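Long-range contacts in (5-formylfuran-3-yl)methyl phosphate transaminase (Methanococcus jannaschii, PDB 2Z61), which catalyses the pyridoxal-phosphate-dependent transamination between 4-(hydroxymethyl)-2-furancarboxaldehyde phosphate and alanine, which supplies the furan precursor of methanofuran: residues 70-78 / 260-268; 210-220 / 231-240. All blocks are in the same frame, centred on the assembly; numbering follows the deposited sequence.

Contact 2 is a buried pairing of strands 214-219 and 232-235 inside the large mixed sheet, held by backbone hydrogen bonds, by apolar side chains on both faces and by the polar side chains Ser236 and Asn237 at one end. Contact 1, 70-78 against 260-268, lies nearer the surface and is made by apolar packing of helix 69-82 on the last part of helix 257-263 and the turn that follows. Their centres are about 16 Å apart, and along the chain contact 2 is nested within the loop that contact 1 closes. The two also meet directly: Ile75 CD1 packs 3.4 Å from Tyr233 CD2, while Phe220 touches both Ala263 and Phe267.

Contact 1: 70-78 / 260-268; sequences ELREKISEL and QYAALKAFE
Helix 69-82 comes nearest to 260-268 where the CA atoms of Leu71 and Leu264 stand 5.9 Å apart; a short 3-10 segment at Lys265 and Ala266 follows. Leu264 sends its CD2 branch against the helix backbone, 3.6 Å from Leu71 CA, and the same methyl touches CB of Glu70 and of Leu71. Further along, the Phe267 ring carries the contact. With CG anti to the carbonyl carbon (chi1 -49°), it is turned in against a row of helix side chains. The carbonyl carbon of Lys74 lies over one face of the ring, and Lys74 CB sits 3.7 Å from Phe267 CE1. Leu71 CD2 meets the ring edge near its plane, 4.1 Å from Phe267 CE1. Ile75 comes in obliquely, its CG1 3.9 Å from Phe267 CZ, and Leu78 CG lies 4.2 Å from Phe267 CE2. Leu71 CG also rests on the carbonyl oxygen of Gln260, whose side-chain amide is tied to Ile68 N, Thr63 and Ala255. Leu71 and Ile75 continue inward onto Ile94 of strand 92-95, while on the far side Ala262 and Ala266 pack on Ile47 of helix 45-56.

Contact 2: 210-220 / 231-240; sequences NLEKTILINGF and IGYVISNDEI
Tyr233 and Asn218, a hydrogen-bonded antiparallel pair, lie side by side and point the same way, amide and ring planes 40° apart. Asn218 CB sits 3.5 Å from Tyr233 OH, and the ring has Asn218 O and Gly219 N over one face. Tyr233 CG falls between its own backbone N and carbonyl carbon (chi1 62°), which folds the ring back over its partner strand; the hydroxyl is hydrogen-bonded to that of Tyr79. Asn218 OD1 accepts from Gly219 N. Phe220 crosses Tyr233 at about a right angle, Phe220 CE1 at the edge of the tyrosine ring, 4.1 Å from Tyr233 CD2, while Ile231 O lies in the phenylalanine plane at its edge. The strands are neighbours in the mixed sheet of the class I aminotransferase fold, where 232-235 runs antiparallel to both flanking strands. Backbone hydrogen bonds join Leu216 with Ile235 and Asn218 with Tyr233 in both directions; another, Phe220 N to Ile231 O, lies toward Lys222, which carries pyridoxal phosphate. Gly219 and Gly232, a non-hydrogen-bonded pair without side chains, bring their CA atoms to 3.4 Å. Ile217 and Val234 share the face opposite Asn218 and Tyr233, with Ile217 reaching helix 98-109, and Ile215 CG2 presses to 3.5 Å from Val234 CG1. At the other end, Leu211 CD1 meets Ile235 CG2 equally closely. Ser236 OG donates to Thr214 O, 28° from the carbonyl plane. Asn237 works two ways: ND2 gives a 2.9 Å bond to Leu211 O, in the carbonyl plane, and OD1 caps helix 238-251 by accepting from Ile240 N; Ile240 CD1 packs on Ile215 CD1.

Contact 1: 70-78 / 260-268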
# COMPACT_ATOMS: atom_id res chain seq x y z
N GLU A 70 7.03 -9.38 -17.30
CA GLU A 70 8.09 -8.68 -18.01
C GLU A 70 9.00 -7.91 -17.06
O GLU A 70 10.22 -7.89 -17.24
CB GLU A 70 7.52 -7.72 -19.05
CG GLU A 70 6.62 -8.36 -20.10
CD GLU A 70 5.39 -9.03 -19.50
OE1 GLU A 70 4.63 -8.34 -18.79
OE2 GLU A 70 5.19 -10.23 -19.75
N LEU A 71 8.41 -7.26 -16.06
CA LEU A 71 9.19 -6.47 -15.10
C LEU A 71 10.08 -7.40 -14.27
O LEU A 71 11.28 -7.19 -14.16
CB LEU A 71 8.28 -5.69 -14.16
CG LEU A 71 8.71 -4.28 -13.73
CD1 LEU A 71 8.13 -4.00 -12.36
CD2 LEU A 71 10.22 -4.14 -13.71
N ARG A 72 9.47 -8.42 -13.68
CA ARG A 72 10.21 -9.37 -12.87
C ARG A 72 11.37 -9.99 -13.65
O ARG A 72 12.43 -10.27 -13.09
CB ARG A 72 9.26 -10.44 -12.32
CG ARG A 72 8.23 -9.87 -11.35
CD ARG A 72 7.35 -10.95 -10.71
NE ARG A 72 6.25 -11.36 -11.57
CZ ARG A 72 6.02 -12.62 -11.95
NH1 ARG A 72 6.83 -13.58 -11.54
NH2 ARG A 72 4.98 -12.91 -12.71
N GLU A 73 11.19 -10.19 -14.95
CA GLU A 73 12.26 -10.76 -15.76
C GLU A 73 13.42 -9.77 -15.87
O GLU A 73 14.58 -10.16 -15.70
CB GLU A 73 11.76 -11.14 -17.15
CG GLU A 73 10.76 -12.28 -17.14
CD GLU A 73 10.32 -12.68 -18.53
OE1 GLU A 73 10.03 -11.78 -19.34
OE2 GLU A 73 10.25 -13.90 -18.80
N LYS A 74 13.11 -8.51 -16.12
CA LYS A 74 14.15 -7.49 -16.23
C LYS A 74 14.94 -7.36 -14.92
O LYS A 74 16.17 -7.25 -14.94
CB LYS A 74 13.54 -6.14 -16.59
CG LYS A 74 13.05 -6.05 -18.03
CD LYS A 74 14.20 -6.09 -19.02
CE LYS A 74 13.71 -6.26 -20.45
NZ LYS A 74 12.64 -5.28 -20.81
N ILE A 75 14.26 -7.37 -13.78
CA ILE A 75 14.94 -7.25 -12.50
C ILE A 75 15.83 -8.47 -12.29
O ILE A 75 16.96 -8.37 -11.80
CB ILE A 75 13.93 -7.14 -11.33
CG1 ILE A 75 13.22 -5.79 -11.40
CG2 ILE A 75 14.66 -7.32 -9.99
CD1 ILE A 75 12.04 -5.65 -10.44
N SER A 76 15.30 -9.63 -12.67
CA SER A 76 16.01 -10.89 -12.58
C SER A 76 17.30 -10.79 -13.40
O SER A 76 18.38 -11.11 -12.91
CB SER A 76 15.12 -12.01 -13.12
OG SER A 76 15.84 -13.22 -13.25
N GLU A 77 17.19 -10.32 -14.64
CA GLU A 77 18.35 -10.18 -15.50
C GLU A 77 19.34 -9.17 -14.91
O GLU A 77 20.55 -9.33 -15.05
CB GLU A 77 17.94 -9.72 -16.91
CG GLU A 77 16.94 -10.65 -17.59
CD GLU A 77 16.57 -10.19 -18.99
OE1 GLU A 77 16.30 -8.99 -19.18
OE2 GLU A 77 16.54 -11.05 -19.91
N LEU A 78 18.81 -8.15 -14.24
CA LEU A 78 19.64 -7.12 -13.62
C LEU A 78 20.59 -7.73 -12.58
O LEU A 78 21.78 -7.41 -12.55
CB LEU A 78 18.75 -6.06 -12.96
CG LEU A 78 19.34 -4.88 -12.17
CD1 LEU A 78 19.93 -5.36 -10.87
CD2 LEU A 78 20.38 -4.16 -13.01
N GLN A 260 4.39 0.07 -13.11
CA GLN A 260 4.96 -1.19 -13.55
C GLN A 260 5.44 -1.11 -14.99
O GLN A 260 6.61 -1.38 -15.29
CB GLN A 260 3.95 -2.34 -13.38
CG GLN A 260 3.67 -2.71 -11.92
CD GLN A 260 2.89 -4.00 -11.79
OE1 GLN A 260 3.39 -5.08 -12.13
NE2 GLN A 260 1.66 -3.91 -11.29
N TYR A 261 4.54 -0.71 -15.90
CA TYR A 261 4.92 -0.60 -17.30
C TYR A 261 5.98 0.46 -17.53
O TYR A 261 6.89 0.25 -18.32
CB TYR A 261 3.70 -0.32 -18.18
CG TYR A 261 2.85 -1.55 -18.39
CD1 TYR A 261 1.68 -1.75 -17.66
CD2 TYR A 261 3.26 -2.55 -19.27
CE1 TYR A 261 0.94 -2.93 -17.80
CE2 TYR A 261 2.53 -3.73 -19.42
CZ TYR A 261 1.37 -3.91 -18.68
OH TYR A 261 0.67 -5.09 -18.80
N ALA A 262 5.88 1.57 -16.82
CA ALA A 262 6.85 2.65 -16.97
C ALA A 262 8.24 2.22 -16.50
O ALA A 262 9.25 2.59 -17.10
CB ALA A 262 6.38 3.87 -16.18
N ALA A 263 8.29 1.44 -15.43
CA ALA A 263 9.55 0.98 -14.87
C ALA A 263 10.39 0.13 -15.83
O ALA A 263 11.61 0.05 -15.69
CB ALA A 263 9.29 0.20 -13.57
N LEU A 264 9.73 -0.51 -16.80
CA LEU A 264 10.45 -1.33 -17.77
C LEU A 264 11.54 -0.50 -18.45
O LEU A 264 12.61 -1.01 -18.78
CB LEU A 264 9.50 -1.90 -18.82
CG LEU A 264 8.44 -2.89 -18.34
CD1 LEU A 264 7.44 -3.17 -19.45
CD2 LEU A 264 9.11 -4.17 -17.89
N LYS A 265 11.27 0.79 -18.64
CA LYS A 265 12.23 1.68 -19.28
C LYS A 265 13.40 2.10 -18.38
O LYS A 265 14.32 2.78 -18.82
CB LYS A 265 11.52 2.92 -19.83
CG LYS A 265 10.63 2.62 -21.03
CD LYS A 265 11.47 2.09 -22.19
CE LYS A 265 10.61 1.57 -23.33
NZ LYS A 265 9.89 0.32 -22.97
N ALA A 266 13.38 1.67 -17.12
CA ALA A 266 14.45 2.03 -16.21
C ALA A 266 15.75 1.31 -16.57
O ALA A 266 16.83 1.75 -16.18
CB ALA A 266 14.05 1.69 -14.78
N PHE A 267 15.65 0.22 -17.32
CA PHE A 267 16.82 -0.56 -17.70
C PHE A 267 17.30 -0.25 -19.11
O PHE A 267 17.99 -1.06 -19.73
CB PHE A 267 16.52 -2.05 -17.57
CG PHE A 267 15.89 -2.43 -16.26
CD1 PHE A 267 14.52 -2.59 -16.15
CD2 PHE A 267 16.68 -2.60 -15.12
CE1 PHE A 267 13.92 -2.91 -14.93
CE2 PHE A 267 16.10 -2.92 -13.89
CZ PHE A 267 14.72 -3.08 -13.80
N GLU A 268 16.92 0.92 -19.62
CA GLU A 268 17.30 1.34 -20.95
C GLU A 268 18.62 2.11 -20.90
O GLU A 268 18.94 2.72 -19.87
CB GLU A 268 16.21 2.23 -21.54
CG GLU A 268 15.85 1.92 -22.99
CD GLU A 268 15.18 0.56 -23.14
OE1 GLU A 268 14.77 0.23 -24.27
OE2 GLU A 268 15.06 -0.16 -22.13

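Contact 2: 210-220 / 231-240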
# COMPACT_ATOMS: atom_id res chain seq x y z
N ASN A 210 21.05 -18.30 -2.68
CA ASN A 210 19.85 -19.12 -2.79
C ASN A 210 18.72 -18.53 -1.94
O ASN A 210 17.65 -19.12 -1.82
CB ASN A 210 20.12 -20.56 -2.35
CG ASN A 210 21.00 -21.30 -3.33
OD1 ASN A 210 20.69 -21.37 -4.52
ND2 ASN A 210 22.09 -21.87 -2.83
N LEU A 211 18.98 -17.36 -1.36
CA LEU A 211 18.00 -16.68 -0.53
C LEU A 211 17.35 -17.65 0.45
O LEU A 211 16.13 -17.65 0.64
CB LEU A 211 16.93 -16.05 -1.42
CG LEU A 211 17.49 -15.16 -2.53
CD1 LEU A 211 16.44 -14.98 -3.61
CD2 LEU A 211 17.93 -13.83 -1.94
N GLU A 212 18.19 -18.49 1.06
CA GLU A 212 17.73 -19.48 2.03
C GLU A 212 17.24 -18.81 3.29
O GLU A 212 16.23 -19.22 3.87
CB GLU A 212 18.88 -20.43 2.39
CG GLU A 212 19.41 -21.24 1.21
CD GLU A 212 20.59 -22.11 1.59
OE1 GLU A 212 21.12 -22.81 0.69
OE2 GLU A 212 21.00 -22.10 2.77
N LYS A 213 17.95 -17.77 3.73
CA LYS A 213 17.56 -17.08 4.94
C LYS A 213 17.58 -15.55 4.82
O LYS A 213 17.72 -14.84 5.81
CB LYS A 213 18.45 -17.53 6.10
CG LYS A 213 19.94 -17.36 5.84
CD LYS A 213 20.78 -18.08 6.89
CE LYS A 213 20.31 -17.77 8.30
NZ LYS A 213 21.07 -18.53 9.34
N THR A 214 17.45 -15.06 3.59
CA THR A 214 17.44 -13.62 3.40
C THR A 214 16.22 -13.13 2.62
O THR A 214 15.68 -13.83 1.77
CB THR A 214 18.70 -13.09 2.67
OG1 THR A 214 18.37 -12.74 1.32
CG2 THR A 214 19.79 -14.12 2.65
N ILE A 215 15.78 -11.92 2.96
CA ILE A 215 14.68 -11.28 2.27
C ILE A 215 15.28 -9.95 1.85
O ILE A 215 15.70 -9.15 2.68
CB ILE A 215 13.47 -11.04 3.18
CG1 ILE A 215 13.01 -12.36 3.80
CG2 ILE A 215 12.33 -10.44 2.36
CD1 ILE A 215 11.76 -12.27 4.65
N LEU A 216 15.37 -9.75 0.54
CA LEU A 216 15.97 -8.56 -0.01
C LEU A 216 14.90 -7.55 -0.41
O LEU A 216 13.93 -7.87 -1.11
CB LEU A 216 16.83 -8.95 -1.22
CG LEU A 216 17.84 -7.96 -1.80
CD1 LEU A 216 18.69 -8.68 -2.84
CD2 LEU A 216 17.13 -6.76 -2.42
N ILE A 217 15.07 -6.32 0.05
CA ILE A 217 14.11 -5.28 -0.24
C ILE A 217 14.79 -4.14 -0.99
O ILE A 217 15.83 -3.63 -0.56
CB ILE A 217 13.47 -4.75 1.06
CG1 ILE A 217 12.74 -5.89 1.77
CG2 ILE A 217 12.48 -3.61 0.75
CD1 ILE A 217 12.25 -5.55 3.14
N ASN A 218 14.22 -3.79 -2.15
CA ASN A 218 14.72 -2.69 -2.97
C ASN A 218 13.52 -2.12 -3.74
O ASN A 218 12.39 -2.61 -3.62
CB ASN A 218 15.80 -3.18 -3.94
CG ASN A 218 16.82 -2.09 -4.30
OD1 ASN A 218 16.50 -0.90 -4.28
ND2 ASN A 218 18.03 -2.50 -4.65
N GLY A 219 13.75 -1.08 -4.54
CA GLY A 219 12.66 -0.49 -5.29
C GLY A 219 13.17 0.60 -6.20
O GLY A 219 14.38 0.75 -6.37
N PHE A 220 12.26 1.38 -6.78
CA PHE A 220 12.65 2.43 -7.71
C PHE A 220 12.61 3.86 -7.16
O PHE A 220 13.00 4.80 -7.86
CB PHE A 220 11.78 2.36 -8.98
CG PHE A 220 11.85 1.04 -9.70
CD1 PHE A 220 11.09 -0.04 -9.27
CD2 PHE A 220 12.70 0.87 -10.79
CE1 PHE A 220 11.16 -1.28 -9.92
CE2 PHE A 220 12.79 -0.36 -11.45
CZ PHE A 220 12.02 -1.44 -11.01
N ILE A 231 6.44 2.11 -6.13
CA ILE A 231 6.75 0.80 -6.66
C ILE A 231 8.13 0.31 -6.24
O ILE A 231 9.14 0.95 -6.49
CB ILE A 231 6.61 0.80 -8.21
CG1 ILE A 231 7.15 -0.52 -8.77
CG2 ILE A 231 7.31 2.04 -8.82
CD1 ILE A 231 6.90 -0.69 -10.27
N GLY A 232 8.13 -0.83 -5.55
CA GLY A 232 9.37 -1.44 -5.09
C GLY A 232 9.25 -2.94 -5.32
O GLY A 232 8.36 -3.38 -6.05
N TYR A 233 10.12 -3.73 -4.72
CA TYR A 233 10.04 -5.17 -4.90
C TYR A 233 10.76 -5.93 -3.80
O TYR A 233 11.63 -5.41 -3.12
CB TYR A 233 10.58 -5.55 -6.28
CG TYR A 233 12.04 -5.21 -6.51
CD1 TYR A 233 13.05 -5.94 -5.89
CD2 TYR A 233 12.41 -4.16 -7.36
CE1 TYR A 233 14.40 -5.65 -6.11
CE2 TYR A 233 13.76 -3.85 -7.59
CZ TYR A 233 14.75 -4.61 -6.96
OH TYR A 233 16.08 -4.36 -7.20
N VAL A 234 10.37 -7.19 -3.62
CA VAL A 234 10.98 -8.02 -2.61
C VAL A 234 11.47 -9.31 -3.26
O VAL A 234 10.81 -9.85 -4.15
CB VAL A 234 9.97 -8.36 -1.48
CG1 VAL A 234 10.64 -9.18 -0.40
CG2 VAL A 234 9.43 -7.06 -0.89
N ILE A 235 12.64 -9.78 -2.84
CA ILE A 235 13.19 -11.01 -3.39
C ILE A 235 13.54 -11.97 -2.25
O ILE A 235 14.12 -11.55 -1.24
CB ILE A 235 14.46 -10.74 -4.21
CG1 ILE A 235 14.15 -9.77 -5.35
CG2 ILE A 235 15.00 -12.05 -4.77
CD1 ILE A 235 15.37 -9.28 -6.11
N SER A 236 13.18 -13.24 -2.40
CA SER A 236 13.47 -14.25 -1.39
C SER A 236 13.18 -15.65 -1.95
O SER A 236 12.96 -15.80 -3.14
CB SER A 236 12.63 -13.98 -0.14
OG SER A 236 12.93 -14.91 0.89
N ASN A 237 13.20 -16.66 -1.09
CA ASN A 237 12.92 -18.03 -1.54
C ASN A 237 11.42 -18.26 -1.71
O ASN A 237 10.60 -17.44 -1.28
CB ASN A 237 13.52 -19.05 -0.56
CG ASN A 237 12.89 -18.98 0.82
OD1 ASN A 237 11.69 -19.22 0.99
ND2 ASN A 237 13.69 -18.65 1.82
N ASP A 238 11.07 -19.38 -2.33
CA ASP A 238 9.68 -19.74 -2.61
C ASP A 238 8.70 -19.62 -1.45
O ASP A 238 7.65 -18.99 -1.58
CB ASP A 238 9.60 -21.16 -3.17
CG ASP A 238 10.32 -21.31 -4.50
OD1 ASP A 238 9.98 -20.59 -5.46
OD2 ASP A 238 11.24 -22.15 -4.57
N GLU A 239 9.03 -20.24 -0.32
CA GLU A 239 8.15 -20.21 0.85
C GLU A 239 7.83 -18.81 1.34
O GLU A 239 6.69 -18.51 1.67
CB GLU A 239 8.73 -21.03 2.00
CG GLU A 239 8.79 -22.52 1.71
CD GLU A 239 9.32 -23.33 2.89
OE1 GLU A 239 8.76 -23.19 4.00
OE2 GLU A 239 10.28 -24.10 2.70
N ILE A 240 8.84 -17.95 1.38
CA ILE A 240 8.64 -16.59 1.84
C ILE A 240 7.88 -15.76 0.80
O ILE A 240 6.99 -14.99 1.15
CB ILE A 240 9.99 -15.94 2.19
CG1 ILE A 240 10.50 -16.54 3.51
CG2 ILE A 240 9.83 -14.43 2.31
CD1 ILE A 240 11.75 -15.89 4.04